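Local coordinates for bartonella effector protein (Bep) substrate of VirB T4SS (Bartonella sp. AR 15-3, PDB 4M16), which is the N-terminal Fic domain of a VirB-translocated effector that probably binds ATP and may transfer its AMP moiety to tyrosine or threonine side chains of proteins, at residues A[62-66]-A[154-158]; A[116-120]-A[148-154]; A[48-53]-A[169-173]. All coordinates share one frame. Residue numbers count along the deposited sequence, not the author numbering.

Contact 1: residues A[62-66]-A[154-158]; sequences LKYLH and PFRAG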
loop_
_atom_site.group_PDB
_atom_site.type_symbol
_atom_site.label_atom_id
_atom_site.label_comp_id
_atom_site.label_asym_id
_atom_site.label_seq_id
_atom_site.Cartn_x
_atom_site.Cartn_y
_atom_site.Cartn_z
ATOM N N LEU A 62 -3.696 -3.882 8.316
ATOM C CA LEU A 62 -3.543 -3.424 6.944
ATOM C C LEU A 62 -4.753 -3.940 6.112
ATOM O O LEU A 62 -5.343 -3.189 5.316
ATOM C CB LEU A 62 -2.214 -3.885 6.357
ATOM C CG LEU A 62 -1.960 -3.435 4.923
ATOM C CD1 LEU A 62 -1.488 -1.980 4.905
ATOM C CD2 LEU A 62 -0.891 -4.294 4.286
ATOM N N LYS A 63 -5.146 -5.194 6.353
ATOM C CA LYS A 63 -6.333 -5.778 5.659
ATOM C C LYS A 63 -7.646 -5.073 6.038
ATOM O O LYS A 63 -8.519 -4.818 5.196
ATOM C CB LYS A 63 -6.417 -7.275 5.946
ATOM C CG LYS A 63 -5.228 -8.077 5.402
ATOM C CD LYS A 63 -5.364 -9.532 5.844
ATOM C CE LYS A 63 -4.035 -10.263 5.717
ATOM N NZ LYS A 63 -4.001 -11.540 6.477
ATOM N N TYR A 64 -7.782 -4.757 7.329
ATOM C CA TYR A 64 -8.893 -4.002 7.855
ATOM C C TYR A 64 -9.008 -2.665 7.092
ATOM O O TYR A 64 -10.087 -2.293 6.650
ATOM C CB TYR A 64 -8.721 -3.758 9.378
ATOM C CG TYR A 64 -9.580 -2.656 9.899
ATOM C CD1 TYR A 64 -10.901 -2.902 10.304
ATOM C CD2 TYR A 64 -9.074 -1.374 10.059
ATOM C CE1 TYR A 64 -11.694 -1.893 10.826
ATOM C CE2 TYR A 64 -9.862 -0.348 10.570
ATOM C CZ TYR A 64 -11.165 -0.607 10.953
ATOM O OH TYR A 64 -11.960 0.401 11.443
ATOM N N LEU A 65 -7.890 -1.938 7.003
ATOM C CA LEU A 65 -7.861 -0.663 6.289
ATOM C C LEU A 65 -8.226 -0.801 4.791
ATOM O O LEU A 65 -8.946 0.030 4.258
ATOM C CB LEU A 65 -6.495 0.031 6.439
ATOM C CG LEU A 65 -6.084 0.614 7.773
ATOM C CD1 LEU A 65 -4.624 1.092 7.746
ATOM C CD2 LEU A 65 -7.013 1.713 8.200
ATOM N N HIS A 66 -7.716 -1.831 4.127
ATOM C CA HIS A 66 -8.052 -2.039 2.724
ATOM C C HIS A 66 -9.547 -2.288 2.533
ATOM O O HIS A 66 -10.146 -1.758 1.592
ATOM C CB HIS A 66 -7.234 -3.213 2.171
ATOM C CG HIS A 66 -7.292 -3.331 0.697
ATOM N ND1 HIS A 66 -8.220 -4.108 0.056
ATOM C CD2 HIS A 66 -6.527 -2.783 -0.271
ATOM C CE1 HIS A 66 -8.006 -4.056 -1.241
ATOM N NE2 HIS A 66 -6.998 -3.250 -1.462
ATOM N N PRO A 154 0.464 -6.857 -1.414
ATOM C CA PRO A 154 -0.338 -8.012 -1.119
ATOM C C PRO A 154 -1.789 -8.027 -1.663
ATOM O O PRO A 154 -2.398 -9.065 -1.589
ATOM C CB PRO A 154 -0.387 -8.013 0.413
ATOM C CG PRO A 154 -0.266 -6.582 0.807
ATOM C CD PRO A 154 0.711 -6.039 -0.207
ATOM N N PHE A 155 -2.340 -6.894 -2.082
ATOM C CA PHE A 155 -3.718 -6.821 -2.652
ATOM C C PHE A 155 -3.762 -6.798 -4.183
ATOM O O PHE A 155 -2.797 -6.387 -4.828
ATOM C CB PHE A 155 -4.456 -5.583 -2.080
ATOM C CG PHE A 155 -4.429 -5.517 -0.592
ATOM C CD1 PHE A 155 -5.229 -6.338 0.169
ATOM C CD2 PHE A 155 -3.546 -4.648 0.070
ATOM C CE1 PHE A 155 -5.141 -6.315 1.577
ATOM C CE2 PHE A 155 -3.454 -4.635 1.443
ATOM C CZ PHE A 155 -4.291 -5.431 2.216
ATOM N N ARG A 156 -4.909 -7.192 -4.781
ATOM C CA ARG A 156 -5.055 -7.060 -6.214
ATOM C C ARG A 156 -4.802 -5.637 -6.698
ATOM O O ARG A 156 -4.165 -5.431 -7.722
ATOM C CB ARG A 156 -6.418 -7.582 -6.714
ATOM C CG ARG A 156 -6.629 -7.444 -8.202
ATOM C CD ARG A 156 -5.567 -8.137 -8.997
ATOM N NE ARG A 156 -5.808 -7.918 -10.395
ATOM C CZ ARG A 156 -5.548 -6.793 -11.073
ATOM N NH1 ARG A 156 -5.069 -5.669 -10.500
ATOM N NH2 ARG A 156 -5.823 -6.751 -12.330
ATOM N N ALA A 157 -5.278 -4.664 -5.957
ATOM C CA ALA A 157 -5.091 -3.272 -6.289
ATOM C C ALA A 157 -5.346 -2.446 -5.015
ATOM O O ALA A 157 -5.833 -2.974 -4.007
ATOM C CB ALA A 157 -6.075 -2.835 -7.379
ATOM N N GLY A 158 -4.998 -1.150 -5.032
ATOM C CA GLY A 158 -5.233 -0.335 -3.871
ATOM C C GLY A 158 -4.098 -0.437 -2.856
ATOM O O GLY A 158 -4.180 0.115 -1.747
#
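A helix can hold an irregular loop largely through one aromatic side chain, and His66 illustrates how. The loop, 154-158, carries most of the sequence HPFRAGN, recognisable as the Fic signature HPFx(D/E)GN, with Ala157 at its acidic position. Aromatic contact dominates: the rings of His66 and Phe155 form an offset stack, with centroids 3.9 Å apart and planes 8° from parallel. His66 CB adds a CH-pi contact, 3.9 Å from the Phe155 ring centroid. The one hydrogen bond across the segments lies at the edge of the imidazole, where His66 NE2 donates to Ala157 O (2.8 Å, 167°); ND1 is paired with the backbone nitrogen of Gly78, so both ring nitrogens are engaged. Apolar contacts complete the seam. Leu62 CD2 lies 3.8 Å from Phe155 CE2 and 4.2 Å from Pro154 CG. Sterics matter at Gly158, the N-cap of the next helix: a CB there would sit 3.1 Å from His66 NE2 and, with phi at 85°, would jam against Ala157 O. Leu62 and Phe155 rest respectively on Phe166 and Val162 of helix 159-174, while Pro154 turns to Ile113 and Leu117 of helix 110-126.

Contact 2: residues A[116-120]-A[148-154]; sequences NLKEF and FLNYIHP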
loop_
_atom_site.group_PDB
_atom_site.type_symbol
_atom_site.label_atom_id
_atom_site.label_comp_id
_atom_site.label_asym_id
_atom_site.label_seq_id
_atom_site.Cartn_x
_atom_site.Cartn_y
_atom_site.Cartn_z
ATOM N N ASN A 116 5.840 -13.425 3.832
ATOM C CA ASN A 116 6.371 -12.082 3.837
ATOM C C ASN A 116 5.588 -11.160 4.769
ATOM O O ASN A 116 6.174 -10.348 5.506
ATOM C CB ASN A 116 6.457 -11.498 2.417
ATOM C CG ASN A 116 7.532 -12.160 1.527
ATOM O OD1 ASN A 116 8.471 -12.850 1.990
ATOM N ND2 ASN A 116 7.421 -11.928 0.259
ATOM N N LEU A 117 4.269 -11.267 4.759
ATOM C CA LEU A 117 3.442 -10.508 5.714
ATOM C C LEU A 117 3.712 -10.900 7.164
ATOM O O LEU A 117 3.734 -10.032 8.100
ATOM C CB LEU A 117 1.954 -10.655 5.381
ATOM C CG LEU A 117 1.468 -9.963 4.091
ATOM C CD1 LEU A 117 -0.002 -10.284 3.759
ATOM C CD2 LEU A 117 1.654 -8.455 4.167
ATOM N N LYS A 118 3.907 -12.203 7.390
ATOM C CA LYS A 118 4.357 -12.663 8.709
ATOM C C LYS A 118 5.663 -11.987 9.114
ATOM O O LYS A 118 5.826 -11.559 10.260
ATOM C CB LYS A 118 4.564 -14.199 8.773
ATOM N N GLU A 119 6.604 -11.926 8.183
ATOM C CA GLU A 119 7.937 -11.303 8.466
ATOM C C GLU A 119 7.776 -9.791 8.780
ATOM O O GLU A 119 8.333 -9.276 9.736
ATOM C CB GLU A 119 8.906 -11.514 7.299
ATOM C CG GLU A 119 9.351 -12.954 7.105
ATOM C CD GLU A 119 10.060 -13.239 5.784
ATOM O OE1 GLU A 119 9.692 -12.711 4.723
ATOM O OE2 GLU A 119 10.976 -14.095 5.792
ATOM N N PHE A 120 6.969 -9.107 7.984
ATOM C CA PHE A 120 6.584 -7.715 8.244
ATOM C C PHE A 120 6.035 -7.585 9.677
ATOM O O PHE A 120 6.482 -6.678 10.459
ATOM C CB PHE A 120 5.584 -7.273 7.159
ATOM C CG PHE A 120 5.028 -5.883 7.297
ATOM C CD1 PHE A 120 5.680 -4.767 6.739
ATOM C CD2 PHE A 120 3.782 -5.703 7.837
ATOM C CE1 PHE A 120 5.107 -3.497 6.847
ATOM C CE2 PHE A 120 3.208 -4.463 7.972
ATOM C CZ PHE A 120 3.876 -3.352 7.478
ATOM N N PHE A 148 9.652 -2.721 2.078
ATOM C CA PHE A 148 9.342 -4.135 2.143
ATOM C C PHE A 148 7.845 -4.325 1.805
ATOM O O PHE A 148 7.502 -5.101 0.931
ATOM C CB PHE A 148 9.723 -4.719 3.519
ATOM C CG PHE A 148 9.425 -6.215 3.689
ATOM C CD1 PHE A 148 9.509 -7.110 2.627
ATOM C CD2 PHE A 148 9.139 -6.735 4.975
ATOM C CE1 PHE A 148 9.281 -8.483 2.822
ATOM C CE2 PHE A 148 8.892 -8.089 5.156
ATOM C CZ PHE A 148 8.976 -8.964 4.072
ATOM N N LEU A 149 6.961 -3.576 2.463
ATOM C CA LEU A 149 5.560 -3.711 2.193
ATOM C C LEU A 149 5.223 -3.333 0.736
ATOM O O LEU A 149 4.423 -4.024 0.116
ATOM C CB LEU A 149 4.707 -2.921 3.206
ATOM C CG LEU A 149 3.184 -3.048 2.967
ATOM C CD1 LEU A 149 2.751 -4.480 3.130
ATOM C CD2 LEU A 149 2.400 -2.106 3.873
ATOM N N ASN A 150 5.830 -2.265 0.202
ATOM C CA ASN A 150 5.662 -1.876 -1.196
ATOM C C ASN A 150 6.004 -3.087 -2.102
ATOM O O ASN A 150 5.279 -3.388 -3.034
ATOM C CB ASN A 150 6.510 -0.659 -1.564
ATOM C CG ASN A 150 6.285 -0.216 -2.991
ATOM O OD1 ASN A 150 5.155 0.196 -3.357
ATOM N ND2 ASN A 150 7.316 -0.334 -3.818
ATOM N N TYR A 151 7.130 -3.728 -1.836
ATOM C CA TYR A 151 7.532 -4.909 -2.626
ATOM C C TYR A 151 6.530 -6.038 -2.548
ATOM O O TYR A 151 6.221 -6.673 -3.572
ATOM C CB TYR A 151 8.882 -5.435 -2.150
ATOM C CG TYR A 151 9.164 -6.854 -2.548
ATOM C CD1 TYR A 151 9.548 -7.189 -3.829
ATOM C CD2 TYR A 151 9.023 -7.891 -1.606
ATOM C CE1 TYR A 151 9.757 -8.540 -4.169
ATOM C CE2 TYR A 151 9.250 -9.209 -1.938
ATOM C CZ TYR A 151 9.618 -9.537 -3.198
ATOM O OH TYR A 151 9.831 -10.894 -3.485
ATOM N N ILE A 152 5.957 -6.252 -1.356
ATOM C CA ILE A 152 4.967 -7.310 -1.167
ATOM C C ILE A 152 3.694 -7.114 -2.025
ATOM O O ILE A 152 3.296 -8.054 -2.739
ATOM C CB ILE A 152 4.543 -7.522 0.319
ATOM C CG1 ILE A 152 5.730 -7.936 1.159
ATOM C CG2 ILE A 152 3.529 -8.662 0.366
ATOM C CD1 ILE A 152 5.436 -8.071 2.655
ATOM N N HIS A 153 3.126 -5.895 -1.995
ATOM C CA HIS A 153 1.972 -5.524 -2.786
ATOM C C HIS A 153 0.925 -6.617 -2.650
ATOM O O HIS A 153 0.542 -7.241 -3.638
ATOM C CB HIS A 153 2.325 -5.286 -4.266
ATOM C CG HIS A 153 2.116 -3.869 -4.718
ATOM N ND1 HIS A 153 2.727 -2.801 -4.092
ATOM C CD2 HIS A 153 1.398 -3.353 -5.732
ATOM C CE1 HIS A 153 2.406 -1.689 -4.721
ATOM N NE2 HIS A 153 1.566 -2.000 -5.695
ATOM N N PRO A 154 0.464 -6.857 -1.414
ATOM C CA PRO A 154 -0.338 -8.012 -1.119
ATOM C C PRO A 154 -1.789 -8.027 -1.663
ATOM O O PRO A 154 -2.398 -9.065 -1.589
ATOM C CB PRO A 154 -0.387 -8.013 0.413
ATOM C CG PRO A 154 -0.266 -6.582 0.807
ATOM C CD PRO A 154 0.711 -6.039 -0.207
#
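Phe148 packs its ring against the backbone of helix 110-126, its CZ 3.4 Å from Asn116 O and its ring edge directed at Phe120 N, 3.6 Å from Phe148 CE2. This is antiparallel helix packing within the mainly helical Fic fold: the short axes of 116-120 and 148-152 run at 164° and approach to 10.5 Å. No hydrogen bond links the two segments; they meet by van der Waals packing, side chain on side chain and, at Phe148, on backbone. Phe120 replies to Phe148 with its CB, 4.0 Å from Phe148 CE2, and sets CE1 3.7 Å from Leu149 CB. One turn earlier on its helix, Asn116 CB meets Ile152 CD1 at 3.6 Å. Leu117, whose CA-CB bond points sideways, reaches in so that its CD2 lies 4.1 Å from Ile152 CD1 and 4.3 Å from Leu149 CD1. Its CD1 reaches Pro154 CB at 4.1 Å, joining helix 110-126 to the Fic signature. His153, in the position of the signature histidine, the general base in active relatives, leaves the helix with positive phi after Ile152. Its NE2 hydrogen-bonds to Glu160, its ring stacks on Phe107, and His153 ND1 donates to Asn150 O at 2.8 Å.

Contact 3: residues A[48-53]-A[169-173]; sequences LRNEPL and KLAEA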
loop_
_atom_site.group_PDB
_atom_site.type_symbol
_atom_site.label_atom_id
_atom_site.label_comp_id
_atom_site.label_asym_id
_atom_site.label_seq_id
_atom_site.Cartn_x
_atom_site.Cartn_y
_atom_site.Cartn_z
ATOM N N LEU A 48 -11.297 8.098 9.215
ATOM C CA LEU A 48 -10.201 7.506 9.988
ATOM C C LEU A 48 -9.470 8.527 10.846
ATOM O O LEU A 48 -8.763 8.155 11.813
ATOM C CB LEU A 48 -9.240 6.751 9.063
ATOM C CG LEU A 48 -9.778 5.520 8.344
ATOM C CD1 LEU A 48 -8.944 5.078 7.178
ATOM C CD2 LEU A 48 -9.912 4.345 9.288
ATOM N N ARG A 49 -9.641 9.820 10.534
ATOM C CA ARG A 49 -8.921 10.868 11.270
ATOM C C ARG A 49 -9.457 10.931 12.707
ATOM O O ARG A 49 -8.708 11.159 13.627
ATOM C CB ARG A 49 -9.083 12.220 10.571
ATOM N N ASN A 50 -10.755 10.693 12.911
ATOM C CA ASN A 50 -11.334 10.730 14.276
ATOM C C ASN A 50 -11.615 9.336 14.860
ATOM O O ASN A 50 -12.397 9.210 15.846
ATOM C CB ASN A 50 -12.633 11.553 14.299
ATOM C CG ASN A 50 -12.397 13.003 14.029
ATOM O OD1 ASN A 50 -11.261 13.447 14.011
ATOM N ND2 ASN A 50 -13.480 13.772 13.828
ATOM N N GLU A 51 -11.003 8.314 14.250
ATOM C CA GLU A 51 -11.021 6.946 14.803
ATOM C C GLU A 51 -9.749 6.645 15.570
ATOM O O GLU A 51 -8.692 7.183 15.250
ATOM C CB GLU A 51 -11.143 5.926 13.678
ATOM C CG GLU A 51 -12.445 6.062 12.983
ATOM C CD GLU A 51 -12.554 5.153 11.786
ATOM O OE1 GLU A 51 -12.096 3.990 11.876
ATOM O OE2 GLU A 51 -13.152 5.628 10.785
ATOM N N PRO A 52 -9.864 5.776 16.581
ATOM C CA PRO A 52 -8.713 5.519 17.404
ATOM C C PRO A 52 -7.681 4.767 16.622
ATOM O O PRO A 52 -7.984 4.093 15.650
ATOM C CB PRO A 52 -9.230 4.670 18.558
ATOM C CG PRO A 52 -10.692 4.702 18.484
ATOM C CD PRO A 52 -11.117 5.342 17.211
ATOM N N LEU A 53 -6.447 4.917 17.054
ATOM C CA LEU A 53 -5.351 4.120 16.518
ATOM C C LEU A 53 -5.454 2.700 17.069
ATOM O O LEU A 53 -5.950 2.517 18.177
ATOM C CB LEU A 53 -4.057 4.723 17.059
ATOM C CG LEU A 53 -3.754 6.171 16.706
ATOM C CD1 LEU A 53 -2.705 6.692 17.668
ATOM C CD2 LEU A 53 -3.303 6.228 15.266
ATOM N N LYS A 169 -0.773 6.444 10.175
ATOM C CA LYS A 169 -1.286 6.011 11.480
ATOM C C LYS A 169 -0.142 5.459 12.381
ATOM O O LYS A 169 -0.059 5.758 13.590
ATOM C CB LYS A 169 -2.416 4.990 11.303
ATOM C CG LYS A 169 -3.693 5.586 10.663
ATOM C CD LYS A 169 -4.549 6.308 11.702
ATOM C CE LYS A 169 -6.025 5.947 11.552
ATOM N NZ LYS A 169 -6.967 6.181 12.733
ATOM N N LEU A 170 0.751 4.678 11.773
ATOM C CA LEU A 170 1.922 4.191 12.504
ATOM C C LEU A 170 2.784 5.323 13.043
ATOM O O LEU A 170 3.249 5.254 14.185
ATOM C CB LEU A 170 2.750 3.276 11.594
ATOM C CG LEU A 170 4.019 2.643 12.149
ATOM C CD1 LEU A 170 3.630 1.608 13.157
ATOM C CD2 LEU A 170 4.890 1.992 11.084
ATOM N N ALA A 171 3.077 6.331 12.223
ATOM C CA ALA A 171 3.851 7.448 12.682
ATOM C C ALA A 171 3.140 8.252 13.795
ATOM O O ALA A 171 3.781 8.688 14.782
ATOM C CB ALA A 171 4.199 8.397 11.528
ATOM N N GLU A 172 1.849 8.530 13.615
ATOM C CA GLU A 172 1.089 9.209 14.663
ATOM C C GLU A 172 1.218 8.476 16.004
ATOM O O GLU A 172 1.445 9.099 17.055
ATOM C CB GLU A 172 -0.395 9.267 14.301
ATOM C CG GLU A 172 -1.191 10.176 15.195
ATOM C CD GLU A 172 -2.667 10.129 14.905
ATOM O OE1 GLU A 172 -3.108 9.556 13.893
ATOM O OE2 GLU A 172 -3.415 10.676 15.718
ATOM N N ALA A 173 1.088 7.152 15.966
ATOM C CA ALA A 173 1.117 6.356 17.184
ATOM C C ALA A 173 2.487 6.339 17.874
ATOM O O ALA A 173 2.583 6.208 19.098
ATOM C CB ALA A 173 0.645 4.956 16.900
HETATM O O HOH W 1 -7.555 3.249 12.716
#
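Leu48 opens a type I beta turn that ends at Glu51, and its carbonyl is the main polar anchorage for the facing helix: Lys169 NZ donates a hydrogen bond of 2.8 Å to Leu48 O. The same oxygen takes a weak turn-closing bond from Glu51 N, at 3.3 Å. Leu48 also touches the aliphatic part of the lysine, CB to CE at 4.1 Å, and its side chain reaches Leu65 and Arg68 of helix 59-70. The turn passes through Arg49 and Asn50. At Glu51 the chain curves around the ammonium group, but Glu51 O, 3.2 Å from Lys169 NZ, is too poorly aligned to bond. The Glu51 carboxylate looks in another direction, forming a salt bridge with Arg68 and a hydrogen bond with Ser47. The general principle is that a lysine can tie a turn to a helix by donating to a backbone carbonyl, and to a bridging water, rather than to a carboxylate. In the Fic fold of this domain, that lysine belongs to helix 159-174, which follows the signature loop. Pro52 is reached indirectly: a water donates to Pro52 O at 3.1 Å and accepts from Lys169 NZ at 3.0 Å. With Leu53 the contact becomes van der Waals packing. Its CA comes within 6.7 Å of Lys169 CA, and its side chain lies along the helix, CD2 being 3.8 Å from Lys169 CD and 3.6 Å from Glu172 OE1. On the next helical turn, Leu53 CD1 meets Ala173 CB at 3.9 Å.

The three contacts grade from interior to periphery. The centres of contacts 1 and 2 lie about 7 and 9 Å from the chain centre, that of contact 3 about 16 Å. Contacts 1 and 2 share Pro154 and touch, Leu62 CD2 lying 3.8 Å from Leu149 CD1, so helices 59-70, 110-126 and 135-152 pack continuously with the signature loop. Contact 3 joins them through helix 59-70, where Leu65 CD2 packs on Leu48 CD1 at 4.0 Å; it does not touch contact 2. Contact 2 relies on packing, contact 1 adds a ring stack and one hydrogen bond, and contact 3, more exposed, combines a lysine-to-carbonyl hydrogen bond, a bridging water and the packing of Leu53.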